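Local coordinates for luciferase-like monooxygenase (Streptomyces bottropensis, PDB 4US5), which probably acts as a flavin-dependent monooxygenase of the bacterial luciferase family, inserting oxygen into a substrate not identified here, at residues B[238-252]-B[262-276]. Residues are numbered along the deposited sequence; the frame is centred on the assembly and turned at random.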
loop_
_atom_site.group_PDB
_atom_site.type_symbol
_atom_site.label_atom_id
_atom_site.label_comp_id
_atom_site.label_asym_id
_atom_site.label_seq_id
_atom_site.Cartn_x
_atom_site.Cartn_y
_atom_site.Cartn_z
ATOM N N ARG B 238 31.966 17.911 4.386
ATOM C CA ARG B 238 31.032 18.940 3.967
ATOM C C ARG B 238 29.591 18.356 3.874
ATOM O O ARG B 238 28.647 18.923 4.431
ATOM C CB ARG B 238 31.428 19.525 2.622
ATOM C CG ARG B 238 30.414 20.491 2.016
ATOM C CD ARG B 238 30.771 20.912 0.591
ATOM N NE ARG B 238 29.591 21.525 -0.042
ATOM C CZ ARG B 238 28.624 20.878 -0.686
ATOM N NH1 ARG B 238 28.707 19.581 -0.945
ATOM N NH2 ARG B 238 27.590 21.564 -1.152
ATOM N N VAL B 239 29.457 17.240 3.180
ATOM C CA VAL B 239 28.120 16.585 3.018
ATOM C C VAL B 239 27.553 16.165 4.422
ATOM O O VAL B 239 26.354 16.307 4.696
ATOM C CB VAL B 239 28.196 15.385 2.038
ATOM C CG1 VAL B 239 26.834 14.694 1.918
ATOM C CG2 VAL B 239 28.668 15.848 0.670
ATOM N N TYR B 240 28.435 15.732 5.321
ATOM C CA TYR B 240 28.071 15.301 6.673
ATOM C C TYR B 240 27.597 16.436 7.586
ATOM O O TYR B 240 26.898 16.199 8.544
ATOM C CB TYR B 240 29.307 14.629 7.316
ATOM C CG TYR B 240 29.131 14.102 8.695
ATOM C CD1 TYR B 240 28.056 13.274 9.035
ATOM C CD2 TYR B 240 30.104 14.351 9.678
ATOM C CE1 TYR B 240 27.922 12.755 10.313
ATOM C CE2 TYR B 240 29.991 13.802 10.953
ATOM C CZ TYR B 240 28.911 13.011 11.259
ATOM O OH TYR B 240 28.799 12.511 12.532
ATOM N N ALA B 241 27.965 17.664 7.260
ATOM C CA ALA B 241 27.614 18.809 8.086
ATOM C C ALA B 241 26.098 18.970 8.266
ATOM O O ALA B 241 25.627 19.368 9.325
ATOM C CB ALA B 241 28.218 20.071 7.497
ATOM N N THR B 242 25.338 18.665 7.217
ATOM C CA THR B 242 23.881 18.585 7.304
ATOM C C THR B 242 23.414 17.774 8.495
ATOM O O THR B 242 22.561 18.216 9.292
ATOM C CB THR B 242 23.327 17.950 6.006
ATOM O OG1 THR B 242 23.518 18.864 4.935
ATOM C CG2 THR B 242 21.851 17.553 6.112
ATOM N N HIS B 243 23.979 16.586 8.643
ATOM C CA HIS B 243 23.569 15.708 9.709
ATOM C C HIS B 243 23.983 16.249 11.083
ATOM O O HIS B 243 23.252 16.126 12.063
ATOM C CB HIS B 243 24.168 14.339 9.483
ATOM C CG HIS B 243 23.347 13.241 10.048
ATOM N ND1 HIS B 243 23.590 11.927 9.762
ATOM C CD2 HIS B 243 22.258 13.259 10.848
ATOM C CE1 HIS B 243 22.698 11.175 10.382
ATOM N NE2 HIS B 243 21.853 11.965 11.010
ATOM N N ARG B 244 25.204 16.760 11.143
ATOM C CA ARG B 244 25.722 17.331 12.353
ATOM C C ARG B 244 24.791 18.454 12.846
ATOM O O ARG B 244 24.458 18.513 14.041
ATOM C CB ARG B 244 27.124 17.856 12.116
ATOM C CG ARG B 244 28.159 16.787 11.872
ATOM C CD ARG B 244 29.508 17.385 11.537
ATOM N NE ARG B 244 30.048 18.102 12.687
ATOM C CZ ARG B 244 30.802 19.189 12.617
ATOM N NH1 ARG B 244 31.148 19.708 11.453
ATOM N NH2 ARG B 244 31.201 19.782 13.756
ATOM N N LEU B 245 24.419 19.345 11.935
ATOM C CA LEU B 245 23.559 20.509 12.291
ATOM C C LEU B 245 22.160 20.051 12.638
ATOM O O LEU B 245 21.546 20.586 13.548
ATOM C CB LEU B 245 23.510 21.520 11.153
ATOM C CG LEU B 245 22.615 22.760 11.370
ATOM C CD1 LEU B 245 23.028 23.494 12.633
ATOM C CD2 LEU B 245 22.671 23.682 10.162
ATOM N N PHE B 246 21.676 19.002 11.954
ATOM C CA PHE B 246 20.361 18.455 12.293
ATOM C C PHE B 246 20.374 18.003 13.736
ATOM O O PHE B 246 19.438 18.280 14.490
ATOM C CB PHE B 246 19.972 17.295 11.343
ATOM C CG PHE B 246 18.586 16.736 11.577
ATOM C CD1 PHE B 246 17.464 17.392 11.122
ATOM C CD2 PHE B 246 18.430 15.538 12.263
ATOM C CE1 PHE B 246 16.189 16.886 11.344
ATOM C CE2 PHE B 246 17.166 15.009 12.493
ATOM C CZ PHE B 246 16.042 15.673 12.020
ATOM N N HIS B 247 21.465 17.389 14.173
ATOM C CA HIS B 247 21.538 16.977 15.573
ATOM C C HIS B 247 21.634 18.143 16.559
ATOM O O HIS B 247 21.057 18.082 17.621
ATOM C CB HIS B 247 22.703 16.026 15.828
ATOM C CG HIS B 247 22.322 14.598 15.716
ATOM N ND1 HIS B 247 22.200 13.969 14.497
ATOM C CD2 HIS B 247 21.971 13.686 16.652
ATOM C CE1 HIS B 247 21.796 12.728 14.687
ATOM N NE2 HIS B 247 21.697 12.520 15.988
ATOM N N ARG B 248 22.426 19.153 16.222
ATOM C CA ARG B 248 22.529 20.356 17.079
ATOM C C ARG B 248 21.138 20.921 17.269
ATOM O O ARG B 248 20.721 21.231 18.394
ATOM C CB ARG B 248 23.445 21.416 16.447
ATOM C CG ARG B 248 23.337 22.779 17.127
ATOM C CD ARG B 248 24.223 23.827 16.477
ATOM N NE ARG B 248 25.634 23.669 16.835
ATOM C CZ ARG B 248 26.603 24.472 16.411
ATOM N NH1 ARG B 248 26.331 25.505 15.629
ATOM N NH2 ARG B 248 27.842 24.264 16.795
ATOM N N ARG B 249 20.421 21.046 16.156
ATOM C CA ARG B 249 19.126 21.684 16.168
ATOM C C ARG B 249 18.115 20.874 16.949
ATOM O O ARG B 249 17.392 21.406 17.760
ATOM C CB ARG B 249 18.626 21.889 14.734
ATOM C CG ARG B 249 19.304 23.018 13.999
ATOM C CD ARG B 249 18.717 23.096 12.604
ATOM N NE ARG B 249 19.201 24.207 11.826
ATOM C CZ ARG B 249 18.794 24.461 10.587
ATOM N NH1 ARG B 249 17.961 23.609 9.961
ATOM N NH2 ARG B 249 19.258 25.502 9.946
HETATM N N MSE B 250 18.110 19.565 16.736
HETATM C CA MSE B 250 17.173 18.709 17.464
HETATM C C MSE B 250 17.456 18.748 18.954
HETATM O O MSE B 250 16.524 18.709 19.760
HETATM C CB MSE B 250 17.219 17.271 16.959
HETATM C CG MSE B 250 16.735 17.129 15.507
HETATM SE SE MSE B 250 14.792 17.409 15.314
HETATM C CE MSE B 250 14.119 15.681 16.031
ATOM N N SER B 251 18.722 18.846 19.343
ATOM C CA SER B 251 19.063 18.887 20.771
ATOM C C SER B 251 18.523 20.154 21.430
ATOM O O SER B 251 18.368 20.200 22.639
ATOM C CB SER B 251 20.587 18.775 21.004
ATOM O OG SER B 251 21.294 19.946 20.638
ATOM N N GLN B 252 18.238 21.180 20.615
ATOM C CA GLN B 252 17.715 22.466 21.115
ATOM C C GLN B 252 16.193 22.603 20.906
ATOM O O GLN B 252 15.624 23.670 21.158
ATOM C CB GLN B 252 18.432 23.604 20.398
ATOM C CG GLN B 252 19.930 23.633 20.636
ATOM C CD GLN B 252 20.629 24.610 19.751
ATOM O OE1 GLN B 252 20.723 24.424 18.532
ATOM N NE2 GLN B 252 21.101 25.686 20.346
ATOM N N ASP B 262 26.327 23.512 2.793
ATOM C CA ASP B 262 27.205 24.701 2.933
ATOM C C ASP B 262 26.777 25.575 4.102
ATOM O O ASP B 262 27.603 25.973 4.926
ATOM C CB ASP B 262 27.275 25.477 1.626
ATOM C CG ASP B 262 28.057 24.730 0.553
ATOM O OD1 ASP B 262 29.067 24.077 0.892
ATOM O OD2 ASP B 262 27.676 24.802 -0.622
ATOM N N LEU B 263 25.488 25.787 4.236
ATOM C CA LEU B 263 24.946 26.457 5.414
ATOM C C LEU B 263 25.323 25.718 6.689
ATOM O O LEU B 263 25.706 26.329 7.702
ATOM C CB LEU B 263 23.428 26.527 5.321
ATOM C CG LEU B 263 22.643 27.260 6.435
ATOM C CD1 LEU B 263 21.286 27.759 5.929
ATOM C CD2 LEU B 263 22.425 26.397 7.666
ATOM N N ALA B 264 25.180 24.396 6.667
ATOM C CA ALA B 264 25.520 23.600 7.840
ATOM C C ALA B 264 27.004 23.696 8.201
ATOM O O ALA B 264 27.347 23.730 9.370
ATOM C CB ALA B 264 25.102 22.130 7.631
ATOM N N VAL B 265 27.877 23.721 7.209
ATOM C CA VAL B 265 29.320 23.826 7.465
ATOM C C VAL B 265 29.586 25.107 8.259
ATOM O O VAL B 265 30.210 25.063 9.334
ATOM C CB VAL B 265 30.143 23.818 6.168
ATOM C CG1 VAL B 265 31.609 24.242 6.429
ATOM C CG2 VAL B 265 30.129 22.431 5.539
ATOM N N ALA B 266 29.035 26.218 7.767
ATOM C CA ALA B 266 29.150 27.528 8.424
ATOM C C ALA B 266 28.631 27.515 9.843
ATOM O O ALA B 266 29.324 27.967 10.762
ATOM C CB ALA B 266 28.424 28.594 7.604
ATOM N N GLU B 267 27.431 26.977 10.049
ATOM C CA GLU B 267 26.874 26.875 11.402
ATOM C C GLU B 267 27.723 26.056 12.359
ATOM O O GLU B 267 27.859 26.411 13.534
ATOM C CB GLU B 267 25.444 26.305 11.385
ATOM C CG GLU B 267 24.391 27.256 10.855
ATOM C CD GLU B 267 24.324 28.537 11.683
ATOM O OE1 GLU B 267 23.917 28.471 12.865
ATOM O OE2 GLU B 267 24.746 29.587 11.160
HETATM N N MSE B 268 28.242 24.913 11.897
HETATM C CA MSE B 268 28.934 24.017 12.816
HETATM C C MSE B 268 30.305 24.555 13.163
HETATM O O MSE B 268 30.901 24.109 14.124
HETATM C CB MSE B 268 29.042 22.610 12.249
HETATM C CG MSE B 268 27.649 21.975 12.115
HETATM SE SE MSE B 268 26.591 21.928 13.749
HETATM C CE MSE B 268 27.805 20.945 14.940
ATOM N N ASP B 269 30.812 25.503 12.377
ATOM C CA ASP B 269 32.060 26.200 12.732
ATOM C C ASP B 269 31.861 27.194 13.888
ATOM O O ASP B 269 32.840 27.658 14.477
ATOM C CB ASP B 269 32.667 26.920 11.511
ATOM C CG ASP B 269 33.386 25.967 10.549
ATOM O OD1 ASP B 269 33.762 24.862 10.965
ATOM O OD2 ASP B 269 33.540 26.323 9.369
ATOM N N LYS B 270 30.614 27.524 14.210
ATOM C CA LYS B 270 30.327 28.412 15.320
ATOM C C LYS B 270 30.132 27.606 16.595
ATOM O O LYS B 270 29.735 26.444 16.544
ATOM C CB LYS B 270 29.078 29.248 15.048
ATOM C CG LYS B 270 29.110 30.049 13.747
ATOM C CD LYS B 270 27.701 30.373 13.263
ATOM C CE LYS B 270 27.682 31.263 11.991
ATOM N NZ LYS B 270 26.395 32.002 11.815
ATOM N N PRO B 271 30.399 28.233 17.753
ATOM C CA PRO B 271 30.183 27.580 19.037
ATOM C C PRO B 271 28.743 27.093 19.196
ATOM O O PRO B 271 27.813 27.715 18.664
ATOM C CB PRO B 271 30.479 28.690 20.060
ATOM C CG PRO B 271 31.363 29.663 19.343
ATOM C CD PRO B 271 30.969 29.595 17.896
ATOM N N GLY B 272 28.558 25.989 19.911
ATOM C CA GLY B 272 27.228 25.438 20.113
ATOM C C GLY B 272 27.244 23.937 20.356
ATOM O O GLY B 272 28.283 23.307 20.271
ATOM N N PRO B 273 26.085 23.368 20.683
ATOM C CA PRO B 273 26.003 21.935 20.856
ATOM C C PRO B 273 26.534 21.187 19.630
ATOM O O PRO B 273 26.292 21.592 18.479
ATOM C CB PRO B 273 24.503 21.675 21.047
ATOM C CG PRO B 273 23.906 23.003 21.421
ATOM C CD PRO B 273 24.755 24.021 20.749
ATOM N N ASP B 274 27.304 20.136 19.886
ATOM C CA ASP B 274 27.678 19.173 18.852
ATOM C C ASP B 274 27.541 17.780 19.483
ATOM O O ASP B 274 28.543 17.171 19.880
ATOM C CB ASP B 274 29.093 19.459 18.363
ATOM C CG ASP B 274 29.437 18.719 17.082
ATOM O OD1 ASP B 274 28.767 17.708 16.767
ATOM O OD2 ASP B 274 30.365 19.162 16.394
ATOM N N PRO B 275 26.292 17.314 19.649
ATOM C CA PRO B 275 26.028 16.018 20.253
ATOM C C PRO B 275 26.844 14.891 19.618
ATOM O O PRO B 275 27.302 14.009 20.336
ATOM C CB PRO B 275 24.536 15.783 19.987
ATOM C CG PRO B 275 23.966 17.117 19.747
ATOM C CD PRO B 275 25.053 17.963 19.175
ATOM N N LEU B 276 27.061 14.940 18.311
ATOM C CA LEU B 276 27.789 13.856 17.647
ATOM C C LEU B 276 29.290 13.857 18.025
ATOM O O LEU B 276 29.925 12.803 18.088
ATOM C CB LEU B 276 27.630 13.937 16.141
ATOM C CG LEU B 276 26.193 13.851 15.648
ATOM C CD1 LEU B 276 26.154 14.010 14.144
ATOM C CD2 LEU B 276 25.553 12.540 16.093
HETATM O O HOH W 1 26.079 17.326 16.171
HETATM O O HOH W 2 30.329 16.272 14.899
HETATM O O HOH W 3 31.855 22.778 9.985
HETATM O O HOH W 4 32.960 22.244 13.020
#
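The guanidinium of R248 lies flat between SE of M268, a selenomethionine, 3.6 Å above the centre of one face, and G272 CA, off toward the rim of the other. Three backbone carbonyls meet its edge: NE points straight at P273 O (2.7 Å, 179°), NH2 bonds K270 O, and NH1 reaches E267 O from above the carbonyl plane, while K270 N approaches that oxygen from the opposite face. A bend at chi3 (-76°) turns the group toward loop residues 270-273. An alanine here would probably leave P273 O and K270 O without this donor, E267 O with K270 N alone, and the loop less firmly held. G272 has backbone angles that call for glycine.

M268 CB lies over a face of the R244 guanidinium, whose NH2 forms a salt bridge with D274 OD2 (2.8 Å); OD2 lies in the guanidinium plane and is met on its syn side. A water joins R244 NE to D274 OD1. L276 CD2 makes a CH-pi contact over the centre of the H247 ring, 3.7 Å from its centroid. At the far end R238 grips D262 side-on through NE and NH2.

Between these polar ends A241 packs on A264, and L245 and M268 interlock as knobs into holes, joining helices 238-251 and 262-268, which cross at 62°. This crossing helix pair, with the arginine-held loop after it, lies in the connection between strands 221-229 and 286-289 of the luciferase-family TIM barrel.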